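Carbohydrate esterase family 2 (CE2) (Chaetomium olivicolor, PDB 4XVH) probably removes acetyl groups from xylan and related plant polysaccharides, as an SGNH-type (GDSL-like) esterase fused to a beta-sandwich domain. Local coordinates at residues Leu15-Thr20 against Val159-Lys164; Arg82-Tyr87 against Ala136-Pro141; Asp117-Gly122 against Lys142-Leu147. One frame throughout, in Å; residues are numbered along the deposited sequence.

Contact 1. Residues Leu15-Thr20 against Val159-Lys164; sequences LSWPGT and VAWSGK. With PEU (2,5,8,11,14,17,20,23,26,29,32,35,38,41,44,47,50,53,56,59,62,65,68,71,74,77,80-heptacosaoxadooctacontan-82-ol), chain C.
Val159 lays its CG1 methyl over one face of the Trp17 indole, a CH-pi contact in which CG1 stands 3.6 Å from the centroid of the Trp17 six-membered ring and only 11° off the ring normal. CG1 of Val159 is anti to the backbone N (chi1 -177°), the rotamer that turns this branch onto the ring. On the other partner, CG of Trp17 is anti to the carbonyl carbon (chi1 -64°), which sends the ring toward strand 155-160. The benzo edge of the indole meets Ala160 O near the ring plane, with Trp17 CZ3 3.6 Å from Ala160 O. Pro18 CD lies 3.8 Å from Ala160 O, and this buried carbonyl has no hydrogen-bonding partner in the model. Trp161 adds a looser contact, its CE3 coming to 4.3 Å from Trp17 CZ3, while Lys164 CE rests over one face of the Trp161 ring. Trp17 NE1 donates a hydrogen bond to Tyr188 O. Beyond the packing, Gly163 N donates to PEU OAW (2.9 Å), consistent with the oxyanion-hole glycine of SGNH hydrolases. The contact thus joins the turn between strands 14-15 and 21-28 of the beta-sandwich to strand 155-160, an outermost strand of the parallel sheet, and the residues that follow it, with helices 118-121 and 181-184 packed alongside.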
loop_
_atom_site.group_PDB
_atom_site.type_symbol
_atom_site.label_atom_id
_atom_site.label_comp_id
_atom_site.label_asym_id
_atom_site.label_seq_id
_atom_site.Cartn_x
_atom_site.Cartn_y
_atom_site.Cartn_z
ATOM N N LEU A 15 -10.488 3.921 -8.506
ATOM C CA LEU A 15 -9.278 3.245 -8.065
ATOM C C LEU A 15 -8.288 4.314 -7.652
ATOM O O LEU A 15 -7.583 4.897 -8.480
ATOM C CB LEU A 15 -8.719 2.358 -9.166
ATOM C CG LEU A 15 -9.730 1.350 -9.720
ATOM C CD1 LEU A 15 -8.974 0.507 -10.756
ATOM C CD2 LEU A 15 -10.336 0.448 -8.612
ATOM N N SER A 16 -8.276 4.585 -6.359
ATOM C CA SER A 16 -7.510 5.691 -5.798
ATOM C C SER A 16 -6.282 5.183 -5.040
ATOM O O SER A 16 -5.151 5.489 -5.404
ATOM C CB SER A 16 -8.399 6.512 -4.861
ATOM O OG SER A 16 -7.638 7.529 -4.249
ATOM N N TRP A 17 -6.485 4.412 -3.974
ATOM C CA TRP A 17 -5.340 3.870 -3.240
ATOM C C TRP A 17 -4.516 2.873 -4.091
ATOM O O TRP A 17 -5.033 2.250 -5.024
ATOM C CB TRP A 17 -5.837 3.202 -1.942
ATOM C CG TRP A 17 -6.482 4.157 -0.985
ATOM C CD1 TRP A 17 -7.816 4.210 -0.647
ATOM C CD2 TRP A 17 -5.845 5.247 -0.278
ATOM N NE1 TRP A 17 -8.035 5.245 0.250
ATOM C CE2 TRP A 17 -6.844 5.889 0.494
ATOM C CE3 TRP A 17 -4.531 5.740 -0.227
ATOM C CZ2 TRP A 17 -6.564 6.992 1.319
ATOM C CZ3 TRP A 17 -4.258 6.834 0.600
ATOM C CH2 TRP A 17 -5.267 7.439 1.361
ATOM N N PRO A 18 -3.217 2.730 -3.779
ATOM C CA PRO A 18 -2.393 1.722 -4.447
ATOM C C PRO A 18 -2.977 0.340 -4.233
ATOM O O PRO A 18 -3.534 0.073 -3.158
ATOM C CB PRO A 18 -1.032 1.825 -3.730
ATOM C CG PRO A 18 -1.018 3.211 -3.133
ATOM C CD PRO A 18 -2.467 3.429 -2.720
ATOM N N GLY A 19 -2.854 -0.523 -5.234
ATOM C CA GLY A 19 -3.270 -1.912 -5.076
ATOM C C GLY A 19 -4.748 -2.120 -5.320
ATOM O O GLY A 19 -5.178 -3.273 -5.428
ATOM N N THR A 20 -5.539 -1.040 -5.413
ATOM C CA THR A 20 -6.980 -1.249 -5.599
ATOM C C THR A 20 -7.296 -1.745 -7.012
ATOM O O THR A 20 -6.529 -1.521 -7.958
ATOM C CB THR A 20 -7.794 0.027 -5.332
ATOM O OG1 THR A 20 -7.243 1.114 -6.079
ATOM C CG2 THR A 20 -7.778 0.342 -3.806
ATOM N N VAL A 159 -3.275 1.535 2.262
ATOM C CA VAL A 159 -3.583 2.939 2.428
ATOM C C VAL A 159 -2.273 3.651 2.635
ATOM O O VAL A 159 -1.719 3.620 3.731
ATOM C CB VAL A 159 -4.521 3.205 3.614
ATOM C CG1 VAL A 159 -4.853 4.701 3.669
ATOM C CG2 VAL A 159 -5.804 2.420 3.428
ATOM N N ALA A 160 -1.768 4.282 1.578
ATOM C CA ALA A 160 -0.409 4.828 1.618
ATOM C C ALA A 160 -0.260 5.954 0.643
ATOM O O ALA A 160 -0.946 5.977 -0.375
ATOM C CB ALA A 160 0.601 3.748 1.319
ATOM N N TRP A 161 0.646 6.891 0.939
ATOM C CA TRP A 161 0.764 8.097 0.125
ATOM C C TRP A 161 2.223 8.566 0.279
ATOM O O TRP A 161 2.699 8.700 1.398
ATOM C CB TRP A 161 -0.237 9.166 0.610
ATOM C CG TRP A 161 -0.329 10.420 -0.200
ATOM C CD1 TRP A 161 0.704 11.199 -0.660
ATOM C CD2 TRP A 161 -1.542 11.064 -0.636
ATOM N NE1 TRP A 161 0.197 12.280 -1.376
ATOM C CE2 TRP A 161 -1.175 12.215 -1.369
ATOM C CE3 TRP A 161 -2.905 10.766 -0.488
ATOM C CZ2 TRP A 161 -2.127 13.075 -1.942
ATOM C CZ3 TRP A 161 -3.848 11.627 -1.050
ATOM C CH2 TRP A 161 -3.455 12.762 -1.766
ATOM N N SER A 162 2.922 8.774 -0.831
ATOM C CA SER A 162 4.339 9.132 -0.745
ATOM C C SER A 162 4.534 10.467 -0.029
ATOM O O SER A 162 3.785 11.420 -0.268
ATOM C CB SER A 162 4.971 9.182 -2.135
ATOM O OG SER A 162 5.051 7.848 -2.624
ATOM N N GLY A 163 5.531 10.509 0.849
ATOM C CA GLY A 163 5.934 11.734 1.515
ATOM C C GLY A 163 5.212 11.946 2.826
ATOM O O GLY A 163 5.546 12.870 3.565
ATOM N N LYS A 164 4.238 11.079 3.129
ATOM C CA LYS A 164 3.401 11.292 4.290
ATOM C C LYS A 164 4.008 10.715 5.546
ATOM O O LYS A 164 4.713 9.708 5.524
ATOM C CB LYS A 164 2.007 10.703 4.072
ATOM C CG LYS A 164 1.245 11.379 2.934
ATOM C CD LYS A 164 0.998 12.868 3.236
ATOM C CE LYS A 164 -0.003 13.456 2.235
ATOM N NZ LYS A 164 -0.296 14.896 2.528
HETATM C CAA PEU C . -2.787 15.100 -10.397
HETATM O OAB PEU C . -1.481 15.666 -10.187
HETATM C CAC PEU C . -1.530 17.028 -9.609
HETATM C CAD PEU C . -0.207 17.829 -9.312
HETATM O OAE PEU C . 0.600 18.071 -10.489
HETATM C CAF PEU C . 1.117 16.855 -11.118
HETATM C CAG PEU C . 2.252 16.036 -10.480
HETATM O OAH PEU C . 2.088 15.572 -9.131
HETATM C CAI PEU C . 3.167 14.671 -8.757
HETATM C CAJ PEU C . 3.198 14.367 -7.255
HETATM O OAK PEU C . 4.258 13.425 -6.941
HETATM C CAL PEU C . 4.560 13.499 -5.532
HETATM C CAM PEU C . 5.675 12.560 -5.084
HETATM O OAN PEU C . 5.944 12.996 -3.736
HETATM C CAO PEU C . 7.063 12.330 -3.108
HETATM C CAP PEU C . 7.360 13.374 -2.051
HETATM O OAQ PEU C . 8.408 13.349 -1.050
HETATM C CAR PEU C . 9.789 13.149 -1.487
HETATM C CAS PEU C . 10.313 11.743 -1.875
HETATM O OAT PEU C . 10.305 10.765 -0.760
HETATM C CAU PEU C . 9.000 10.435 -0.194
HETATM C CAV PEU C . 9.119 9.431 0.973
HETATM O OAW PEU C . 7.878 9.005 1.590
#

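Contact 2. Residues Arg82-Tyr87 against Ala136-Pro141; sequences RSEPAY and ALEDNP. With PEU (2,5,8,11,14,17,20,23,26,29,32,35,38,41,44,47,50,53,56,59,62,65,68,71,74,77,80-heptacosaoxadooctacontan-82-ol), chain C.
Arg82 reaches across to Ala136, Glu138 and Asp139, and its guanidinium is bonded at its edge and covered over a face. At the edge, NH2 of Arg82 donates to Ala136 O (3.0 Å) in a nearly straight bond that lies close to the guanidinium plane. Over a face sit the Glu138 carbonyl, whose oxygen is too poorly angled for a hydrogen bond, and the carboxylate of Asp139, turned 42° from the guanidinium. The salt bridge to Asp139 is long, Arg82 NH1 to Asp139 OD2 measuring 3.4 Å. A bend at chi3 (60°) turns the end of the chain, and Pro141 CD packs 4.0 Å from Arg82 CG, the two side chains crossing at about a right angle. Asp126 and Asp45 also bind this guanidinium, so the arginine probably offsets a cluster of acids. Its own carbonyl is used too: Asn140 N donates to Arg82 O at 2.9 Å.

A second polar centre forms where Glu84 and Glu138 meet, their chains again roughly perpendicular but their carboxylates nearly coplanar. Glu84 OE2 lies 2.6 Å from Glu138 OE2, so one acid is probably protonated. Ser162 OG bonds to Glu84 OE2, while Asn133 ND2 serves both Glu138 OE2 and Tyr87 OH. The Tyr87 ring stands 77° from the Glu138 carboxylate, with Glu84 CG at its edge and PEU OAK 3.8 Å above one face. The loop between strands 73-81 and 88-97 of the N-terminal domain is thereby clamped to the esterase loop leading into helix 144-151, and both glutamates pack on Val121 of helix 118-121.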
loop_
_atom_site.group_PDB
_atom_site.type_symbol
_atom_site.label_atom_id
_atom_site.label_comp_id
_atom_site.label_asym_id
_atom_site.label_seq_id
_atom_site.Cartn_x
_atom_site.Cartn_y
_atom_site.Cartn_z
ATOM N N ARG A 82 -0.827 -0.206 -9.632
ATOM C CA ARG A 82 0.565 -0.212 -9.191
ATOM C C ARG A 82 0.925 1.084 -8.446
ATOM O O ARG A 82 1.859 1.103 -7.632
ATOM C CB ARG A 82 1.504 -0.333 -10.410
ATOM C CG ARG A 82 1.400 -1.641 -11.177
ATOM C CD ARG A 82 1.898 -1.479 -12.593
ATOM N NE ARG A 82 3.295 -1.053 -12.690
ATOM C CZ ARG A 82 4.349 -1.883 -12.631
ATOM N NH1 ARG A 82 4.186 -3.197 -12.482
ATOM N NH2 ARG A 82 5.590 -1.399 -12.760
ATOM N N SER A 83 0.218 2.169 -8.790
ATOM C CA SER A 83 0.636 3.522 -8.444
ATOM C C SER A 83 -0.292 4.196 -7.443
ATOM O O SER A 83 -1.223 3.565 -6.920
ATOM C CB SER A 83 0.734 4.389 -9.718
ATOM O OG SER A 83 -0.498 4.388 -10.424
ATOM N N GLU A 84 -0.077 5.488 -7.198
ATOM C CA GLU A 84 -0.689 6.125 -6.024
ATOM C C GLU A 84 -1.487 7.390 -6.375
ATOM O O GLU A 84 -1.327 7.955 -7.457
ATOM C CB GLU A 84 0.408 6.464 -5.000
ATOM C CG GLU A 84 1.327 7.609 -5.499
ATOM C CD GLU A 84 2.401 7.962 -4.482
ATOM O OE1 GLU A 84 2.034 8.463 -3.381
ATOM O OE2 GLU A 84 3.595 7.711 -4.782
ATOM N N PRO A 85 -2.341 7.841 -5.453
ATOM C CA PRO A 85 -3.218 8.973 -5.766
ATOM C C PRO A 85 -2.480 10.246 -6.159
ATOM O O PRO A 85 -3.014 11.026 -6.951
ATOM C CB PRO A 85 -3.999 9.201 -4.460
ATOM C CG PRO A 85 -3.649 8.096 -3.550
ATOM C CD PRO A 85 -2.720 7.152 -4.209
ATOM N N ALA A 86 -1.273 10.435 -5.640
ATOM C CA ALA A 86 -0.556 11.679 -5.885
ATOM C C ALA A 86 -0.302 11.886 -7.375
ATOM O O ALA A 86 -0.186 13.019 -7.813
ATOM C CB ALA A 86 0.782 11.710 -5.129
ATOM N N TYR A 87 -0.209 10.794 -8.139
ATOM C CA TYR A 87 0.089 10.895 -9.570
ATOM C C TYR A 87 -1.184 10.918 -10.417
ATOM O O TYR A 87 -1.189 11.460 -11.518
ATOM C CB TYR A 87 0.996 9.744 -10.024
ATOM C CG TYR A 87 2.446 9.918 -9.610
ATOM C CD1 TYR A 87 3.327 10.686 -10.372
ATOM C CD2 TYR A 87 2.927 9.344 -8.430
ATOM C CE1 TYR A 87 4.648 10.860 -9.978
ATOM C CE2 TYR A 87 4.260 9.512 -8.033
ATOM C CZ TYR A 87 5.110 10.269 -8.812
ATOM O OH TYR A 87 6.424 10.428 -8.392
ATOM N N ALA A 136 4.418 4.764 -13.760
ATOM C CA ALA A 136 4.787 3.508 -14.434
ATOM C C ALA A 136 5.843 2.716 -13.637
ATOM O O ALA A 136 5.831 1.493 -13.654
ATOM C CB ALA A 136 5.295 3.787 -15.850
ATOM N N LEU A 137 6.724 3.410 -12.917
ATOM C CA LEU A 137 7.805 2.730 -12.175
ATOM C C LEU A 137 7.373 2.271 -10.785
ATOM O O LEU A 137 8.039 1.446 -10.149
ATOM C CB LEU A 137 9.030 3.629 -12.063
ATOM C CG LEU A 137 9.766 3.819 -13.412
ATOM C CD1 LEU A 137 10.999 4.704 -13.264
ATOM C CD2 LEU A 137 10.188 2.466 -14.024
ATOM N N GLU A 138 6.273 2.832 -10.288
ATOM C CA GLU A 138 5.738 2.377 -9.018
ATOM C C GLU A 138 5.209 0.959 -9.191
ATOM O O GLU A 138 4.701 0.614 -10.260
ATOM C CB GLU A 138 4.644 3.338 -8.525
ATOM C CG GLU A 138 5.203 4.723 -8.306
ATOM C CD GLU A 138 4.296 5.575 -7.458
ATOM O OE1 GLU A 138 3.062 5.418 -7.626
ATOM O OE2 GLU A 138 4.819 6.378 -6.624
ATOM N N ASP A 139 5.287 0.141 -8.146
ATOM C CA ASP A 139 4.886 -1.251 -8.322
ATOM C C ASP A 139 4.325 -1.811 -7.017
ATOM O O ASP A 139 4.961 -2.638 -6.370
ATOM C CB ASP A 139 6.084 -2.093 -8.807
ATOM C CG ASP A 139 5.675 -3.439 -9.402
ATOM O OD1 ASP A 139 4.552 -3.908 -9.118
ATOM O OD2 ASP A 139 6.490 -4.042 -10.170
ATOM N N ASN A 140 3.136 -1.345 -6.630
ATOM C CA ASN A 140 2.562 -1.770 -5.366
ATOM C C ASN A 140 2.471 -3.297 -5.264
ATOM O O ASN A 140 2.672 -3.815 -4.182
ATOM C CB ASN A 140 1.165 -1.138 -5.144
ATOM C CG ASN A 140 0.602 -1.445 -3.748
ATOM O OD1 ASN A 140 -0.395 -2.176 -3.609
ATOM N ND2 ASN A 140 1.261 -0.902 -2.700
ATOM N N PRO A 141 2.153 -4.017 -6.374
ATOM C CA PRO A 141 2.029 -5.484 -6.224
ATOM C C PRO A 141 3.342 -6.189 -5.838
ATOM O O PRO A 141 3.306 -7.399 -5.495
ATOM C CB PRO A 141 1.566 -5.951 -7.608
ATOM C CG PRO A 141 0.788 -4.769 -8.185
ATOM C CD PRO A 141 1.552 -3.540 -7.650
HETATM C CAA PEU C . -2.787 15.100 -10.397
HETATM O OAB PEU C . -1.481 15.666 -10.187
HETATM C CAC PEU C . -1.530 17.028 -9.609
HETATM C CAD PEU C . -0.207 17.829 -9.312
HETATM O OAE PEU C . 0.600 18.071 -10.489
HETATM C CAF PEU C . 1.117 16.855 -11.118
HETATM C CAG PEU C . 2.252 16.036 -10.480
HETATM O OAH PEU C . 2.088 15.572 -9.131
HETATM C CAI PEU C . 3.167 14.671 -8.757
HETATM C CAJ PEU C . 3.198 14.367 -7.255
HETATM O OAK PEU C . 4.258 13.425 -6.941
HETATM C CAL PEU C . 4.560 13.499 -5.532
HETATM C CAM PEU C . 5.675 12.560 -5.084
HETATM O OAN PEU C . 5.944 12.996 -3.736
HETATM C CAO PEU C . 7.063 12.330 -3.108
HETATM C CAP PEU C . 7.360 13.374 -2.051
HETATM O OAQ PEU C . 8.408 13.349 -1.050
HETATM C CAR PEU C . 9.789 13.149 -1.487
HETATM C CAS PEU C . 10.313 11.743 -1.875
HETATM O OAT PEU C . 10.305 10.765 -0.760
HETATM C CAU PEU C . 9.000 10.435 -0.194
HETATM C CAV PEU C . 9.119 9.431 0.973
HETATM O OAW PEU C . 7.878 9.005 1.590
#

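Contact 3. Residues Asp117-Gly122 against Lys142-Leu147; sequences DSITVG and KTYGVL. With PEU (2,5,8,11,14,17,20,23,26,29,32,35,38,41,44,47,50,53,56,59,62,65,68,71,74,77,80-heptacosaoxadooctacontan-82-ol), chain C.
The GDS motif of SGNH hydrolases sits here, on the short helix 118-121 that follows the first strand of the parallel sheet, and Thr120 and Tyr144 tie that helix to helix 144-151. Ser118, probably the nucleophile as in relatives, is hydrogen-bonded through OG to His306 NE2, and PEU OAW lies 2.9 Å from the same Ser118 OG. Asp117 caps the helix, its OD1 accepting from Ile119 N at 3.0 Å. From helix 144-151, Tyr144 OH donates to Thr120 OG1 (2.7 Å), with OG1 in the plane of the ring at its edge. Tyr144 CG lies between the backbone N and the carbonyl carbon (chi1 73°), which directs the ring toward helix 118-121. There Ile119 CG2 packs 4.2 Å from Tyr144 CE1. A phenylalanine at Tyr144 would probably leave Thr120 OG1 without this donor and Asn211 ND2 without its weak bond to the hydroxyl. Where the helix ends, Thr143 CG2 comes within 3.3 Å of Gly122 CA. A side chain there would clash with that methyl, and the positive phi of Gly122 (102°) also favours glycine. Thr143 OG1 is bonded to Asn140 O as well. One water bridges the two segments, donating hydrogen bonds to Thr120 O at 3.0 Å and to Thr143 OG1 at 2.7 Å.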
loop_
_atom_site.group_PDB
_atom_site.type_symbol
_atom_site.label_atom_id
_atom_site.label_comp_id
_atom_site.label_asym_id
_atom_site.label_seq_id
_atom_site.Cartn_x
_atom_site.Cartn_y
_atom_site.Cartn_z
ATOM N N ASP A 117 3.892 5.039 3.789
ATOM C CA ASP A 117 4.289 6.129 2.917
ATOM C C ASP A 117 4.770 5.582 1.566
ATOM O O ASP A 117 4.272 4.569 1.088
ATOM C CB ASP A 117 5.391 6.950 3.585
ATOM C CG ASP A 117 6.572 6.089 4.066
ATOM O OD1 ASP A 117 6.869 5.039 3.460
ATOM O OD2 ASP A 117 7.210 6.469 5.068
ATOM N N SER A 118 5.772 6.231 0.981
ATOM C CA SER A 118 6.236 5.853 -0.348
ATOM C C SER A 118 6.740 4.387 -0.372
ATOM O O SER A 118 6.668 3.698 -1.392
ATOM C CB SER A 118 7.352 6.816 -0.782
ATOM O OG SER A 118 8.472 6.630 0.060
ATOM N N ILE A 119 7.283 3.924 0.749
ATOM C CA ILE A 119 7.804 2.558 0.808
ATOM C C ILE A 119 6.649 1.546 0.667
ATOM O O ILE A 119 6.761 0.500 -0.023
ATOM C CB ILE A 119 8.576 2.333 2.125
ATOM C CG1 ILE A 119 9.729 3.354 2.202
ATOM C CG2 ILE A 119 9.099 0.882 2.233
ATOM C CD1 ILE A 119 10.411 3.393 3.584
ATOM N N THR A 120 5.521 1.886 1.277
ATOM C CA THR A 120 4.346 1.034 1.230
ATOM C C THR A 120 3.610 1.176 -0.094
ATOM O O THR A 120 3.017 0.214 -0.595
ATOM C CB THR A 120 3.449 1.362 2.438
ATOM O OG1 THR A 120 4.213 1.075 3.614
ATOM C CG2 THR A 120 2.158 0.600 2.440
ATOM N N VAL A 121 3.683 2.364 -0.685
ATOM C CA VAL A 121 3.186 2.540 -2.041
ATOM C C VAL A 121 3.921 1.628 -3.015
ATOM O O VAL A 121 3.302 0.945 -3.830
ATOM C CB VAL A 121 3.375 3.991 -2.537
ATOM C CG1 VAL A 121 3.136 4.061 -4.057
ATOM C CG2 VAL A 121 2.441 4.955 -1.780
ATOM N N GLY A 122 5.252 1.616 -2.905
ATOM C CA GLY A 122 6.077 1.027 -3.940
ATOM C C GLY A 122 6.709 2.054 -4.857
ATOM O O GLY A 122 6.977 1.769 -6.006
ATOM N N LYS A 142 4.472 -5.481 -5.913
ATOM C CA LYS A 142 5.748 -6.097 -5.530
ATOM C C LYS A 142 6.263 -5.610 -4.181
ATOM O O LYS A 142 7.403 -5.906 -3.809
ATOM C CB LYS A 142 6.826 -5.836 -6.583
ATOM C CG LYS A 142 6.587 -6.648 -7.880
ATOM C CD LYS A 142 7.872 -6.685 -8.752
ATOM C CE LYS A 142 7.700 -7.628 -9.942
ATOM N NZ LYS A 142 8.977 -7.712 -10.771
ATOM N N THR A 143 5.447 -4.850 -3.452
ATOM C CA THR A 143 5.909 -4.293 -2.170
ATOM C C THR A 143 5.928 -5.355 -1.068
ATOM O O THR A 143 5.220 -6.348 -1.154
ATOM C CB THR A 143 5.033 -3.126 -1.691
ATOM O OG1 THR A 143 3.648 -3.535 -1.665
ATOM C CG2 THR A 143 5.224 -1.890 -2.635
ATOM N N TYR A 144 6.707 -5.099 -0.012
ATOM C CA TYR A 144 6.827 -6.006 1.133
ATOM C C TYR A 144 5.433 -6.326 1.712
ATOM O O TYR A 144 5.141 -7.466 2.064
ATOM C CB TYR A 144 7.738 -5.385 2.229
ATOM C CG TYR A 144 7.016 -4.252 2.938
ATOM C CD1 TYR A 144 6.844 -2.996 2.323
ATOM C CD2 TYR A 144 6.412 -4.467 4.174
ATOM C CE1 TYR A 144 6.112 -1.977 2.950
ATOM C CE2 TYR A 144 5.696 -3.472 4.804
ATOM C CZ TYR A 144 5.549 -2.223 4.191
ATOM O OH TYR A 144 4.804 -1.254 4.850
ATOM N N GLY A 145 4.546 -5.332 1.794
ATOM C CA GLY A 145 3.262 -5.607 2.443
ATOM C C GLY A 145 2.360 -6.501 1.603
ATOM O O GLY A 145 1.694 -7.409 2.103
ATOM N N VAL A 146 2.311 -6.226 0.306
ATOM C CA VAL A 146 1.533 -7.073 -0.609
ATOM C C VAL A 146 2.108 -8.494 -0.752
ATOM O O VAL A 146 1.364 -9.493 -0.767
ATOM C CB VAL A 146 1.436 -6.372 -1.970
ATOM C CG1 VAL A 146 0.802 -7.314 -3.022
ATOM C CG2 VAL A 146 0.603 -5.058 -1.768
ATOM N N LEU A 147 3.428 -8.596 -0.842
ATOM C CA LEU A 147 4.056 -9.903 -0.948
ATOM C C LEU A 147 3.790 -10.760 0.330
ATOM O O LEU A 147 3.594 -11.974 0.247
ATOM C CB LEU A 147 5.557 -9.743 -1.200
ATOM C CG LEU A 147 5.923 -9.190 -2.587
ATOM C CD1 LEU A 147 7.470 -9.137 -2.741
ATOM C CD2 LEU A 147 5.276 -10.090 -3.675
HETATM C CAA PEU C . -2.787 15.100 -10.397
HETATM O OAB PEU C . -1.481 15.666 -10.187
HETATM C CAC PEU C . -1.530 17.028 -9.609
HETATM C CAD PEU C . -0.207 17.829 -9.312
HETATM O OAE PEU C . 0.600 18.071 -10.489
HETATM C CAF PEU C . 1.117 16.855 -11.118
HETATM C CAG PEU C . 2.252 16.036 -10.480
HETATM O OAH PEU C . 2.088 15.572 -9.131
HETATM C CAI PEU C . 3.167 14.671 -8.757
HETATM C CAJ PEU C . 3.198 14.367 -7.255
HETATM O OAK PEU C . 4.258 13.425 -6.941
HETATM C CAL PEU C . 4.560 13.499 -5.532
HETATM C CAM PEU C . 5.675 12.560 -5.084
HETATM O OAN PEU C . 5.944 12.996 -3.736
HETATM C CAO PEU C . 7.063 12.330 -3.108
HETATM C CAP PEU C . 7.360 13.374 -2.051
HETATM O OAQ PEU C . 8.408 13.349 -1.050
HETATM C CAR PEU C . 9.789 13.149 -1.487
HETATM C CAS PEU C . 10.313 11.743 -1.875
HETATM O OAT PEU C . 10.305 10.765 -0.760
HETATM C CAU PEU C . 9.000 10.435 -0.194
HETATM C CAV PEU C . 9.119 9.431 0.973
HETATM O OAW PEU C . 7.878 9.005 1.590
HETATM O O HOH W 1 2.913 -2.470 0.687
#

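All three contacts are buried near the middle of the chain, and none is a surface patch. Contacts 1 and 2 both join the N-terminal beta-sandwich to the esterase domain, whereas contact 3 stays within the latter. Their chemistry differs: contact 1 is chiefly aromatic and aliphatic packing, contact 2 is charged and acid-rich, and contact 3 combines hydroxyl bonds, a water and one methyl packed on a glycine. They also touch one another. Contacts 1 and 2 meet where Pro18 CB packs 3.6 Å from Ser83 O, and Asn140 ND2 of contact 2 reaches Val121 O of contact 3 at 3.0 Å. PEU touches all three.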